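Long-range contacts in endo-beta-1,4-glucanase (Cryptopygus antarcticus, PDB 5H4U), which hydrolyses internal beta-1,4-glucosidic linkages of cellulose derivatives, lichenan and barley glucan, releasing mainly cello-oligosaccharides of two to four glucose units from carboxymethylcellulose: residues A[23-28]-A[197-202]; A[88-93]-A[121-126]; A[168-173]-A[189-194]. All coordinates share one frame; numbering follows the deposited sequence.

Contact 1 (A[23-28]-A[197-202]); sequences VTTRYW and ADNPSM
R26 and D198 form a salt bridge in which NH1 of R26 donates to OD1 of D198 over 3.1 Å, almost straight at 174°. The oxygen lies at the edge of the guanidinium and in its plane, whereas the acid is met on its anti side and somewhat out of the carboxylate plane, the two flat groups being turned 62° apart. CB of D198 points away from strand 19-27; with CG anti to the backbone N (chi1 -164°), the end of the side chain nevertheless comes nearer and OD1 reaches R26. The chain of R26, extended from CG to NE, carries the guanidinium to residues 197-199. A water beside it accepts from R26 NH1 at 3.1 Å and from N199 N at 3.2 Å, and donates weakly to A197 O. N199 has a left-handed backbone conformation, which asparagine tolerates well.

At T24 the two branches divide the work. OG1 donates to P200 O, although the modelled 2.5 Å is doubtfully short, and the methyl CG2 packs on CG of M202 at 4.0 Å.

Further out, strand 19-27 runs antiparallel to 201-207 in the barrel sheet, and T25 lies beside D138, the inferred proton donor, on strand 135-140. NE of R26 bonds to G168 O. R190 brings a second guanidinium close to R26, so the carboxylate of D198 would probably offset crowded positive charge, and the join rests largely on side chains and water.

Contact 2 (A[88-93]-A[121-126]); sequences GFAAAS and MIVQVT
The double-psi beta-barrel characteristic of family 45 glucanases contributes this parallel pairing, in which G88, F89 and A90 lie beside V123, Q124 and V125, the axes of the two segments crossing at -53°. Alternate residues of 88-93 make the bonds: G88 N donates to I122 O and G88 O accepts from Q124 N, then A90 N donates to Q124 O at 2.9 Å and A90 O accepts from T126 N at 2.9 Å.

G88 suits its place because a CB would run into the methyl CE of M121, which an extended side chain carries to 3.8 Å from G88 N. A90, small like G88 and on the same face, puts its CB 4.1 Å from CG2 of V123, and A92 CB rests on V125 CG2 at 3.9 Å.

F89 and Q124 share the other face. The ring edge at CE1 meets OE1 of Q124 at 3.4 Å, in the ring plane, with ring and amide 39° apart, while CD1 lies 3.7 Å from CG2 of T126. S217 and C219 bond to the amide of Q124 and so fix its rotation. An alanine at F89 would probably open a gap beside Q124 and T126 and remove the ring that packs against helix 211-217.

That helix thus covers the F89 face; strand 135-140 pairs antiparallel with 85-94 on its other edge, and strand 106-111 flanks 120-128.

Contact 3 (A[168-173]-A[189-194]); sequences GGISSQ and WRFGWF
R190 and I170 supply the polar part of this contact. The I170 carbonyl oxygen is gripped by the forked end of the guanidinium: NH1 donates to I170 O at 2.9 Å with an angle of 131°, and NH2 adds a weak bond to the same atom at 3.0 Å. NH1 stands tilted 33° from the carbonyl plane. An arginine suits the place because it can offer two N-H groups to one oxygen and keep others for further partners: NH2 also bonds to OD1 of N196. With CG of R190 anti to the backbone N (chi1 174°) and the chain extended to NE, the guanidinium reaches out to the loop carbonyl.

Aromatic packing falls to F191. One ring face receives the backbone of 168-173, with Q173 N 3.6 Å above the plane over the centre, and CB of Q173 makes a CH-pi contact 4.1 Å from the ring centroid. R190 CD lies against the opposite face, toward the rim, so the ring is sandwiched between loop and arginine. I170 completes the apolar set, its CD1 meeting the ring edge at CE2 over 3.9 Å. The Q173 chain bends at chi2, and NE2 bonds to OD1 of N188.

The backbone also shapes the loop: G168 and G169 both have positive phi, and at G168 a CB would jam against the preceding carbonyl.

The 168-173 loop, between helices 152-156 and 184-191, is thereby laid against R190 and F191. From the same segment as these two, W189 and W193 rest on T81 of strand 80-82.

In the fold
Along the chain, contact 1 closes the widest loop; contacts 2 and 3 lie within it one after the other. Contacts 1 and 2, with centres about 11 Å apart, belong to the same curled sheet, where strand 135-140, bearing D138, pairs with both 19-27 and 85-94. Contact 3 lies outside that sheet, its centre about 11 Å from that of contact 1 and about 18 Å from that of contact 2. It still touches both: it shares a polar corner with contact 1, where F194 also packs on P200, and its W189 and W193 pack on M121 of contact 2. The barrel and the helical loop region are therefore joined into one compact catalytic domain.

Contact 1 (A[23-28]-A[197-202])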
ATOM      1  N   VAL A  23      12.010  -8.532   1.283  1.00 10.10           N
ATOM      2  CA  VAL A  23      12.250  -7.312   2.031  1.00  9.80           C
ATOM      3  C   VAL A  23      11.066  -6.371   1.825  1.00 10.02           C
ATOM      4  O   VAL A  23      10.296  -6.499   0.869  1.00 10.68           O
ATOM      5  CB  VAL A  23      13.570  -6.649   1.581  1.00 10.58           C
ATOM      6  CG1 VAL A  23      14.743  -7.597   1.802  1.00 10.11           C
ATOM      7  CG2 VAL A  23      13.489  -6.279   0.112  1.00 10.93           C
ATOM      8  N   THR A  24      10.901  -5.432   2.752  1.00  9.59           N
ATOM      9  CA  THR A  24       9.790  -4.489   2.689  1.00  9.07           C
ATOM     10  C   THR A  24      10.325  -3.061   2.722  1.00  8.65           C
ATOM     11  O   THR A  24      11.503  -2.824   2.991  1.00  9.10           O
ATOM     12  CB  THR A  24       8.763  -4.743   3.813  1.00  9.15           C
ATOM     13  OG1 THR A  24       9.361  -4.540   5.101  1.00  9.30           O
ATOM     14  CG2 THR A  24       8.184  -6.171   3.711  1.00  8.79           C
ATOM     15  N   THR A  25       9.462  -2.106   2.386  1.00  8.24           N
ATOM     16  CA  THR A  25       9.728  -0.687   2.582  1.00  8.16           C
ATOM     17  C   THR A  25       8.424  -0.056   3.040  1.00  7.95           C
ATOM     18  O   THR A  25       7.411  -0.740   3.172  1.00  8.10           O
ATOM     19  CB  THR A  25      10.262  -0.022   1.296  1.00  8.81           C
ATOM     20  OG1 THR A  25       9.382  -0.303   0.204  1.00  9.04           O
ATOM     21  CG2 THR A  25      11.672  -0.506   0.944  1.00  8.05           C
ATOM     22  N   ARG A  26       8.426   1.251   3.282  1.00  7.79           N
ATOM     23  CA  ARG A  26       7.183   1.949   3.592  1.00  7.98           C
ATOM     24  C   ARG A  26       7.012   3.155   2.680  1.00  7.99           C
ATOM     25  O   ARG A  26       7.978   3.854   2.370  1.00  8.25           O
ATOM     26  CB  ARG A  26       7.136   2.370   5.063  1.00  7.94           C
ATOM     27  CG  ARG A  26       8.276   3.191   5.513  1.00  7.79           C
ATOM     28  CD  ARG A  26       8.271   3.387   6.995  1.00  8.29           C
ATOM     29  NE  ARG A  26       9.290   4.352   7.370  1.00  8.78           N
ATOM     30  CZ  ARG A  26      10.554   4.039   7.632  1.00  9.08           C
ATOM     31  NH1 ARG A  26      10.965   2.778   7.550  1.00  8.86           N
ATOM     32  NH2 ARG A  26      11.416   4.999   7.938  1.00  9.08           N
ATOM     33  N   TYR A  27       5.776   3.436   2.286  1.00  8.01           N
ATOM     34  CA  TYR A  27       5.611   4.550   1.368  1.00  8.11           C
ATOM     35  C   TYR A  27       4.155   4.945   1.278  1.00  7.98           C
ATOM     36  O   TYR A  27       3.265   4.141   1.534  1.00  8.00           O
ATOM     37  CB  TYR A  27       6.145   4.202  -0.030  1.00  8.34           C
ATOM     38  CG  TYR A  27       5.137   3.620  -0.999  1.00  8.33           C
ATOM     39  CD1 TYR A  27       4.781   2.277  -0.940  1.00  8.17           C
ATOM     40  CD2 TYR A  27       4.581   4.403  -2.015  1.00  8.48           C
ATOM     41  CE1 TYR A  27       3.874   1.731  -1.846  1.00  8.28           C
ATOM     42  CE2 TYR A  27       3.668   3.874  -2.915  1.00  8.40           C
ATOM     43  CZ  TYR A  27       3.319   2.538  -2.827  1.00  8.79           C
ATOM     44  OH  TYR A  27       2.414   2.019  -3.724  1.00  9.19           O
ATOM     45  N   TRP A  28       3.931   6.209   0.934  1.00  8.03           N
ATOM     46  CA  TRP A  28       2.583   6.703   0.685  1.00  8.51           C
ATOM     47  C   TRP A  28       2.737   7.955  -0.181  1.00  9.19           C
ATOM     48  O   TRP A  28       2.917   9.060   0.331  1.00  9.31           O
ATOM     49  CB  TRP A  28       1.824   7.010   1.952  1.00  8.58           C
ATOM     50  CG  TRP A  28       0.391   7.282   1.709  1.00  8.32           C
ATOM     51  CD1 TRP A  28      -0.170   8.452   1.270  1.00  8.71           C
ATOM     52  CD2 TRP A  28      -0.682   6.369   1.908  1.00  8.31           C
ATOM     53  NE1 TRP A  28      -1.537   8.318   1.178  1.00  8.71           N
ATOM     54  CE2 TRP A  28      -1.878   7.047   1.565  1.00  8.64           C
ATOM     55  CE3 TRP A  28      -0.753   5.042   2.340  1.00  7.93           C
ATOM     56  CZ2 TRP A  28      -3.124   6.437   1.637  1.00  8.26           C
ATOM     57  CZ3 TRP A  28      -1.990   4.437   2.410  1.00  8.36           C
ATOM     58  CH2 TRP A  28      -3.162   5.137   2.067  1.00  8.41           C
ATOM     59  N   ALA A 197       9.089  -0.160  12.821  1.00  8.62           N
ATOM     60  CA  ALA A 197      10.092  -1.060  12.278  1.00  8.61           C
ATOM     61  C   ALA A 197      10.666  -0.481  11.004  1.00  9.28           C
ATOM     62  O   ALA A 197       9.943   0.105  10.195  1.00  9.77           O
ATOM     63  CB  ALA A 197       9.477  -2.424  11.981  1.00  9.04           C
ATOM     64  N   ASP A 198      11.973  -0.621  10.842  1.00  9.73           N
ATOM     65  CA  ASP A 198      12.688  -0.066   9.694  1.00  9.39           C
ATOM     66  C   ASP A 198      12.993  -1.189   8.709  1.00  9.21           C
ATOM     67  O   ASP A 198      13.892  -2.002   8.948  1.00  9.57           O
ATOM     68  CB  ASP A 198      13.959   0.625  10.175  1.00  9.25           C
ATOM     69  CG  ASP A 198      14.553   1.533   9.150  1.00 10.32           C
ATOM     70  OD1 ASP A 198      13.867   1.866   8.150  1.00 10.55           O
ATOM     71  OD2 ASP A 198      15.713   1.939   9.359  1.00 11.00           O
ATOM     72  N   ASN A 199      12.263  -1.231   7.597  1.00  9.64           N
ATOM     73  CA  ASN A 199      12.456  -2.240   6.559  1.00  9.89           C
ATOM     74  C   ASN A 199      12.492  -3.641   7.150  1.00  9.97           C
ATOM     75  O   ASN A 199      13.523  -4.320   7.072  1.00 10.45           O
ATOM     76  CB  ASN A 199      13.730  -2.002   5.759  1.00  9.15           C
ATOM     77  CG  ASN A 199      13.760  -0.701   5.050  1.00  9.35           C
ATOM     78  OD1 ASN A 199      12.740  -0.055   4.860  1.00  9.31           O
ATOM     79  ND2 ASN A 199      14.949  -0.319   4.588  1.00 10.63           N
ATOM     80  N   PRO A 200      11.416  -4.100   7.775  1.00  9.70           N
ATOM     81  CA  PRO A 200      11.446  -5.457   8.321  1.00  9.46           C
ATOM     82  C   PRO A 200      11.472  -6.421   7.163  1.00  9.48           C
ATOM     83  O   PRO A 200      10.803  -6.233   6.153  1.00  9.31           O
ATOM     84  CB  PRO A 200      10.154  -5.545   9.133  1.00  9.31           C
ATOM     85  CG  PRO A 200       9.248  -4.557   8.492  1.00  9.36           C
ATOM     86  CD  PRO A 200      10.145  -3.428   8.086  1.00  9.99           C
ATOM     87  N   SER A 201      12.327  -7.432   7.288  1.00  9.96           N
ATOM     88  CA  SER A 201      12.338  -8.560   6.381  1.00 10.03           C
ATOM     89  C   SER A 201      11.245  -9.560   6.762  1.00 10.42           C
ATOM     90  O   SER A 201      10.732  -9.551   7.888  1.00 10.25           O
ATOM     91  CB  SER A 201      13.701  -9.221   6.428  1.00  9.86           C
ATOM     92  OG  SER A 201      14.667  -8.265   6.072  1.00 10.81           O
ATOM     93  N   MET A 202      10.913 -10.456   5.835  1.00 10.22           N
ATOM     94  CA  MET A 202       9.837 -11.379   6.157  1.00 10.35           C
ATOM     95  C   MET A 202       9.971 -12.623   5.293  1.00 10.83           C
ATOM     96  O   MET A 202      10.765 -12.667   4.353  1.00 11.01           O
ATOM     97  CB  MET A 202       8.467 -10.703   5.987  1.00 10.20           C
ATOM     98  CG  MET A 202       8.157 -10.063   4.623  1.00 10.79           C
ATOM     99  SD  MET A 202       8.072 -11.304   3.358  1.00 19.20           S
ATOM    100  CE  MET A 202       7.789 -10.377   1.929  1.00 11.33           C
TER
HETATM  101  O   HOH W   1       9.450   0.167   6.881  1.00  9.30           O

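Contact 2 (A[88-93]-A[121-126])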
ATOM      1  N   GLY A  88      -3.308  -4.685   5.157  1.00  8.74           N
ATOM      2  CA  GLY A  88      -3.025  -3.480   4.411  1.00  8.52           C
ATOM      3  C   GLY A  88      -2.904  -3.748   2.934  1.00  8.37           C
ATOM      4  O   GLY A  88      -3.277  -4.809   2.427  1.00  8.30           O
ATOM      5  N   PHE A  89      -2.380  -2.748   2.257  1.00  8.47           N
ATOM      6  CA  PHE A  89      -2.166  -2.795   0.828  1.00  8.58           C
ATOM      7  C   PHE A  89      -0.698  -2.492   0.552  1.00  8.22           C
ATOM      8  O   PHE A  89      -0.002  -1.881   1.369  1.00  7.98           O
ATOM      9  CB  PHE A  89      -3.148  -1.833   0.144  1.00  8.38           C
ATOM     10  CG  PHE A  89      -4.586  -2.126   0.499  1.00  8.46           C
ATOM     11  CD1 PHE A  89      -5.354  -2.967  -0.295  1.00  8.54           C
ATOM     12  CD2 PHE A  89      -5.149  -1.624   1.666  1.00  8.64           C
ATOM     13  CE1 PHE A  89      -6.659  -3.274   0.046  1.00  9.25           C
ATOM     14  CE2 PHE A  89      -6.458  -1.929   2.016  1.00  8.68           C
ATOM     15  CZ  PHE A  89      -7.215  -2.750   1.208  1.00  9.43           C
ATOM     16  N   ALA A  90      -0.212  -2.971  -0.584  1.00  8.23           N
ATOM     17  CA  ALA A  90       1.210  -2.855  -0.845  1.00  7.99           C
ATOM     18  C   ALA A  90       1.486  -2.822  -2.341  1.00  8.43           C
ATOM     19  O   ALA A  90       0.682  -3.265  -3.168  1.00  8.44           O
ATOM     20  CB  ALA A  90       1.986  -3.998  -0.200  1.00  8.26           C
ATOM     21  N   ALA A  91       2.635  -2.257  -2.666  1.00  8.16           N
ATOM     22  CA  ALA A  91       3.270  -2.462  -3.947  1.00  8.98           C
ATOM     23  C   ALA A  91       4.165  -3.685  -3.844  1.00  9.39           C
ATOM     24  O   ALA A  91       4.675  -4.014  -2.773  1.00  9.27           O
ATOM     25  CB  ALA A  91       4.094  -1.248  -4.355  1.00  9.02           C
ATOM     26  N   ALA A  92       4.297  -4.409  -4.939  1.00  9.49           N
ATOM     27  CA  ALA A  92       5.162  -5.571  -4.892  1.00 10.31           C
ATOM     28  C   ALA A  92       5.921  -5.696  -6.195  1.00 10.88           C
ATOM     29  O   ALA A  92       5.497  -5.223  -7.252  1.00 10.71           O
ATOM     30  CB  ALA A  92       4.395  -6.862  -4.598  1.00  9.90           C
ATOM     31  N   SER A  93       7.059  -6.353  -6.078  1.00 11.55           N
ATOM     32  CA  SER A  93       7.991  -6.644  -7.158  1.00 11.53           C
ATOM     33  C   SER A  93       8.423  -8.057  -6.800  1.00 12.10           C
ATOM     34  O   SER A  93       9.322  -8.246  -5.979  1.00 12.59           O
ATOM     35  CB  SER A  93       9.144  -5.658  -7.166  1.00 11.87           C
ATOM     36  OG  SER A  93       9.921  -5.793  -8.327  1.00 13.65           O
ATOM     37  N   MET A 121       1.353 -10.001   8.914  1.00  8.63           N
ATOM     38  CA  MET A 121       0.573  -8.999   8.212  1.00  8.37           C
ATOM     39  C   MET A 121       0.103  -9.561   6.881  1.00  8.95           C
ATOM     40  O   MET A 121       0.865 -10.217   6.164  1.00  9.14           O
ATOM     41  CB  MET A 121       1.367  -7.732   7.977  1.00  8.29           C
ATOM     42  CG  MET A 121       0.542  -6.653   7.340  1.00  8.15           C
ATOM     43  SD  MET A 121       1.519  -5.206   6.915  1.00  9.70           S
ATOM     44  CE  MET A 121       0.202  -4.057   6.477  1.00  8.03           C
ATOM     45  N   ILE A 122      -1.137  -9.259   6.529  1.00  8.59           N
ATOM     46  CA  ILE A 122      -1.729  -9.716   5.285  1.00  8.40           C
ATOM     47  C   ILE A 122      -1.989  -8.482   4.438  1.00  8.51           C
ATOM     48  O   ILE A 122      -2.657  -7.533   4.883  1.00  8.41           O
ATOM     49  CB  ILE A 122      -3.010 -10.517   5.539  1.00  8.79           C
ATOM     50  CG1 ILE A 122      -2.715 -11.632   6.538  1.00  8.60           C
ATOM     51  CG2 ILE A 122      -3.525 -11.114   4.258  1.00  8.51           C
ATOM     52  CD1 ILE A 122      -3.904 -12.463   6.898  1.00  8.38           C
ATOM     53  N   VAL A 123      -1.404  -8.462   3.243  1.00  8.46           N
ATOM     54  CA  VAL A 123      -1.542  -7.318   2.351  1.00  8.64           C
ATOM     55  C   VAL A 123      -2.179  -7.781   1.054  1.00  8.68           C
ATOM     56  O   VAL A 123      -2.015  -8.929   0.619  1.00  8.83           O
ATOM     57  CB  VAL A 123      -0.194  -6.596   2.085  1.00  8.26           C
ATOM     58  CG1 VAL A 123       0.376  -6.075   3.382  1.00  8.42           C
ATOM     59  CG2 VAL A 123       0.792  -7.517   1.418  1.00  7.95           C
ATOM     60  N   GLN A 124      -2.929  -6.872   0.444  1.00  8.77           N
ATOM     61  CA  GLN A 124      -3.323  -6.999  -0.943  1.00  8.39           C
ATOM     62  C   GLN A 124      -2.450  -6.084  -1.790  1.00  8.67           C
ATOM     63  O   GLN A 124      -2.255  -4.907  -1.459  1.00  8.72           O
ATOM     64  CB  GLN A 124      -4.790  -6.660  -1.154  1.00  8.54           C
ATOM     65  CG  GLN A 124      -5.218  -6.972  -2.589  1.00  9.45           C
ATOM     66  CD  GLN A 124      -6.637  -6.585  -2.882  1.00  9.51           C
ATOM     67  OE1 GLN A 124      -7.212  -5.744  -2.201  1.00  9.46           O
ATOM     68  NE2 GLN A 124      -7.206  -7.178  -3.924  1.00 10.28           N
ATOM     69  N   VAL A 125      -1.927  -6.640  -2.878  1.00  8.36           N
ATOM     70  CA  VAL A 125      -1.053  -5.905  -3.772  1.00  8.17           C
ATOM     71  C   VAL A 125      -1.936  -5.077  -4.700  1.00  8.85           C
ATOM     72  O   VAL A 125      -2.837  -5.610  -5.361  1.00  8.58           O
ATOM     73  CB  VAL A 125      -0.152  -6.870  -4.551  1.00  9.01           C
ATOM     74  CG1 VAL A 125       0.635  -6.137  -5.638  1.00  9.19           C
ATOM     75  CG2 VAL A 125       0.751  -7.639  -3.602  1.00  8.40           C
ATOM     76  N   THR A 126      -1.721  -3.758  -4.706  1.00  9.07           N
ATOM     77  CA  THR A 126      -2.461  -2.869  -5.590  1.00  9.11           C
ATOM     78  C   THR A 126      -1.556  -2.109  -6.563  1.00  9.48           C
ATOM     79  O   THR A 126      -2.057  -1.343  -7.401  1.00  9.07           O
ATOM     80  CB  THR A 126      -3.306  -1.885  -4.771  1.00  8.71           C
ATOM     81  OG1 THR A 126      -2.458  -0.993  -4.042  1.00  8.65           O
ATOM     82  CG2 THR A 126      -4.137  -2.669  -3.783  1.00  9.01           C
TER

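Contact 3 (A[168-173]-A[189-194])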
ATOM      1  N   GLY A 168      11.211   7.339   3.756  1.00  9.53           N
ATOM      2  CA  GLY A 168      11.039   7.006   5.151  1.00  9.34           C
ATOM      3  C   GLY A 168      10.013   7.873   5.852  1.00  9.62           C
ATOM      4  O   GLY A 168       9.472   7.466   6.888  1.00  9.36           O
ATOM      5  N   GLY A 169       9.784   9.080   5.340  1.00 10.21           N
ATOM      6  CA  GLY A 169       8.716   9.921   5.855  1.00 10.05           C
ATOM      7  C   GLY A 169       9.063  10.497   7.211  1.00 10.74           C
ATOM      8  O   GLY A 169      10.217  10.858   7.485  1.00 11.03           O
ATOM      9  N   ILE A 170       8.064  10.506   8.104  1.00 10.50           N
ATOM     10  CA  ILE A 170       8.197  11.198   9.369  1.00 10.91           C
ATOM     11  C   ILE A 170       8.938  10.303  10.352  1.00 10.60           C
ATOM     12  O   ILE A 170       9.042   9.096  10.167  1.00 10.73           O
ATOM     13  CB  ILE A 170       6.811  11.594   9.913  1.00 11.24           C
ATOM     14  CG1 ILE A 170       6.033  10.350  10.314  1.00 10.39           C
ATOM     15  CG2 ILE A 170       6.007  12.316   8.858  1.00 10.43           C
ATOM     16  CD1 ILE A 170       4.690  10.636  10.905  1.00 11.20           C
ATOM     17  N   SER A 171       9.402  10.895  11.443  1.00 11.51           N
ATOM     18  CA  SER A 171      10.219  10.172  12.414  1.00 11.86           C
ATOM     19  C   SER A 171       9.498   9.877  13.714  1.00 12.36           C
ATOM     20  O   SER A 171       9.913   8.971  14.442  1.00 12.53           O
ATOM     21  CB  SER A 171      11.473  10.966  12.783  1.00 12.32           C
ATOM     22  OG  SER A 171      12.293  11.205  11.672  1.00 14.69           O
ATOM     23  N   SER A 172       8.414  10.575  13.999  1.00 12.29           N
ATOM     24  CA  SER A 172       7.820  10.519  15.311  1.00 12.67           C
ATOM     25  C   SER A 172       6.325  10.449  15.143  1.00 12.58           C
ATOM     26  O   SER A 172       5.762  11.082  14.246  1.00 12.91           O
ATOM     27  CB  SER A 172       8.183  11.757  16.115  1.00 13.18           C
ATOM     28  OG  SER A 172       9.589  11.886  16.145  1.00 14.44           O
ATOM     29  N   GLN A 173       5.692   9.711  16.038  1.00 12.30           N
ATOM     30  CA  GLN A 173       4.251   9.707  16.085  1.00 12.07           C
ATOM     31  C   GLN A 173       3.712  11.098  16.372  1.00 13.20           C
ATOM     32  O   GLN A 173       2.592  11.409  15.945  1.00 13.69           O
ATOM     33  CB  GLN A 173       3.829   8.715  17.168  1.00 12.52           C
ATOM     34  CG  GLN A 173       2.341   8.493  17.316  1.00 13.16           C
ATOM     35  CD  GLN A 173       1.696   9.542  18.194  1.00 13.12           C
ATOM     36  OE1 GLN A 173       2.361  10.196  18.999  1.00 13.73           O
ATOM     37  NE2 GLN A 173       0.403   9.734  18.022  1.00 13.45           N
ATOM     38  N   TRP A 189      -0.792   3.645  13.048  1.00  9.54           N
ATOM     39  CA  TRP A 189      -0.521   2.215  12.949  1.00  8.85           C
ATOM     40  C   TRP A 189       0.971   1.933  12.794  1.00  8.81           C
ATOM     41  O   TRP A 189       1.489   0.957  13.346  1.00  8.78           O
ATOM     42  CB  TRP A 189      -1.316   1.673  11.776  1.00  8.78           C
ATOM     43  CG  TRP A 189      -1.236   0.227  11.492  1.00  8.56           C
ATOM     44  CD1 TRP A 189      -2.107  -0.738  11.890  1.00  8.08           C
ATOM     45  CD2 TRP A 189      -0.265  -0.416  10.652  1.00  8.40           C
ATOM     46  NE1 TRP A 189      -1.719  -1.949  11.372  1.00  8.51           N
ATOM     47  CE2 TRP A 189      -0.593  -1.775  10.608  1.00  8.08           C
ATOM     48  CE3 TRP A 189       0.858   0.032   9.951  1.00  8.27           C
ATOM     49  CZ2 TRP A 189       0.162  -2.695   9.893  1.00  8.14           C
ATOM     50  CZ3 TRP A 189       1.601  -0.876   9.249  1.00  8.13           C
ATOM     51  CH2 TRP A 189       1.257  -2.227   9.225  1.00  7.87           C
ATOM     52  N   ARG A 190       1.687   2.807  12.090  1.00  8.86           N
ATOM     53  CA  ARG A 190       3.106   2.579  11.868  1.00  9.09           C
ATOM     54  C   ARG A 190       3.908   2.606  13.175  1.00  9.54           C
ATOM     55  O   ARG A 190       4.929   1.910  13.298  1.00  8.81           O
ATOM     56  CB  ARG A 190       3.630   3.617  10.881  1.00  9.16           C
ATOM     57  CG  ARG A 190       5.112   3.586  10.672  1.00  9.11           C
ATOM     58  CD  ARG A 190       5.578   4.887  10.102  1.00  9.24           C
ATOM     59  NE  ARG A 190       7.017   5.030  10.242  1.00  9.52           N
ATOM     60  CZ  ARG A 190       7.696   6.110   9.888  1.00  9.38           C
ATOM     61  NH1 ARG A 190       7.082   7.153   9.349  1.00  9.46           N
ATOM     62  NH2 ARG A 190       8.994   6.142  10.085  1.00  9.64           N
ATOM     63  N   PHE A 191       3.465   3.391  14.158  1.00  9.60           N
ATOM     64  CA  PHE A 191       4.172   3.496  15.419  1.00  9.61           C
ATOM     65  C   PHE A 191       3.591   2.632  16.520  1.00 10.06           C
ATOM     66  O   PHE A 191       4.234   2.485  17.566  1.00 10.43           O
ATOM     67  CB  PHE A 191       4.201   4.949  15.888  1.00 10.54           C
ATOM     68  CG  PHE A 191       4.923   5.848  14.963  1.00 10.46           C
ATOM     69  CD1 PHE A 191       6.302   5.852  14.966  1.00 10.55           C
ATOM     70  CD2 PHE A 191       4.248   6.663  14.078  1.00 10.26           C
ATOM     71  CE1 PHE A 191       7.004   6.654  14.121  1.00 10.59           C
ATOM     72  CE2 PHE A 191       4.955   7.474  13.221  1.00 10.58           C
ATOM     73  CZ  PHE A 191       6.336   7.468  13.245  1.00 10.49           C
ATOM     74  N   GLY A 192       2.418   2.036  16.309  1.00  9.59           N
ATOM     75  CA  GLY A 192       1.854   1.192  17.341  1.00  8.96           C
ATOM     76  C   GLY A 192       2.041  -0.282  17.054  1.00  8.83           C
ATOM     77  O   GLY A 192       2.991  -0.897  17.547  1.00  9.25           O
ATOM     78  N   TRP A 193       1.206  -0.836  16.174  1.00  8.08           N
ATOM     79  CA  TRP A 193       1.311  -2.254  15.853  1.00  7.96           C
ATOM     80  C   TRP A 193       2.588  -2.547  15.083  1.00  8.26           C
ATOM     81  O   TRP A 193       3.233  -3.581  15.300  1.00  8.25           O
ATOM     82  CB  TRP A 193       0.095  -2.673  15.033  1.00  7.69           C
ATOM     83  CG  TRP A 193      -0.000  -4.140  14.657  1.00  8.13           C
ATOM     84  CD1 TRP A 193      -0.811  -5.073  15.237  1.00  8.32           C
ATOM     85  CD2 TRP A 193       0.697  -4.827  13.603  1.00  7.98           C
ATOM     86  NE1 TRP A 193      -0.663  -6.287  14.622  1.00  8.15           N
ATOM     87  CE2 TRP A 193       0.264  -6.171  13.623  1.00  8.05           C
ATOM     88  CE3 TRP A 193       1.652  -4.442  12.657  1.00  7.60           C
ATOM     89  CZ2 TRP A 193       0.750  -7.131  12.740  1.00  8.06           C
ATOM     90  CZ3 TRP A 193       2.144  -5.392  11.794  1.00  7.81           C
ATOM     91  CH2 TRP A 193       1.685  -6.725  11.834  1.00  8.21           C
ATOM     92  N   PHE A 194       2.962  -1.638  14.179  1.00  8.48           N
ATOM     93  CA  PHE A 194       4.119  -1.771  13.309  1.00  8.13           C
ATOM     94  C   PHE A 194       5.417  -1.375  14.000  1.00  8.48           C
ATOM     95  O   PHE A 194       6.491  -1.708  13.506  1.00  8.30           O
ATOM     96  CB  PHE A 194       3.874  -0.911  12.068  1.00  8.31           C
ATOM     97  CG  PHE A 194       4.824  -1.149  10.930  1.00  8.25           C
ATOM     98  CD1 PHE A 194       4.650  -2.227  10.065  1.00  7.92           C
ATOM     99  CD2 PHE A 194       5.871  -0.278  10.703  1.00  8.24           C
ATOM    100  CE1 PHE A 194       5.504  -2.426   8.997  1.00  7.60           C
ATOM    101  CE2 PHE A 194       6.732  -0.489   9.644  1.00  8.92           C
ATOM    102  CZ  PHE A 194       6.537  -1.569   8.782  1.00  8.24           C
TER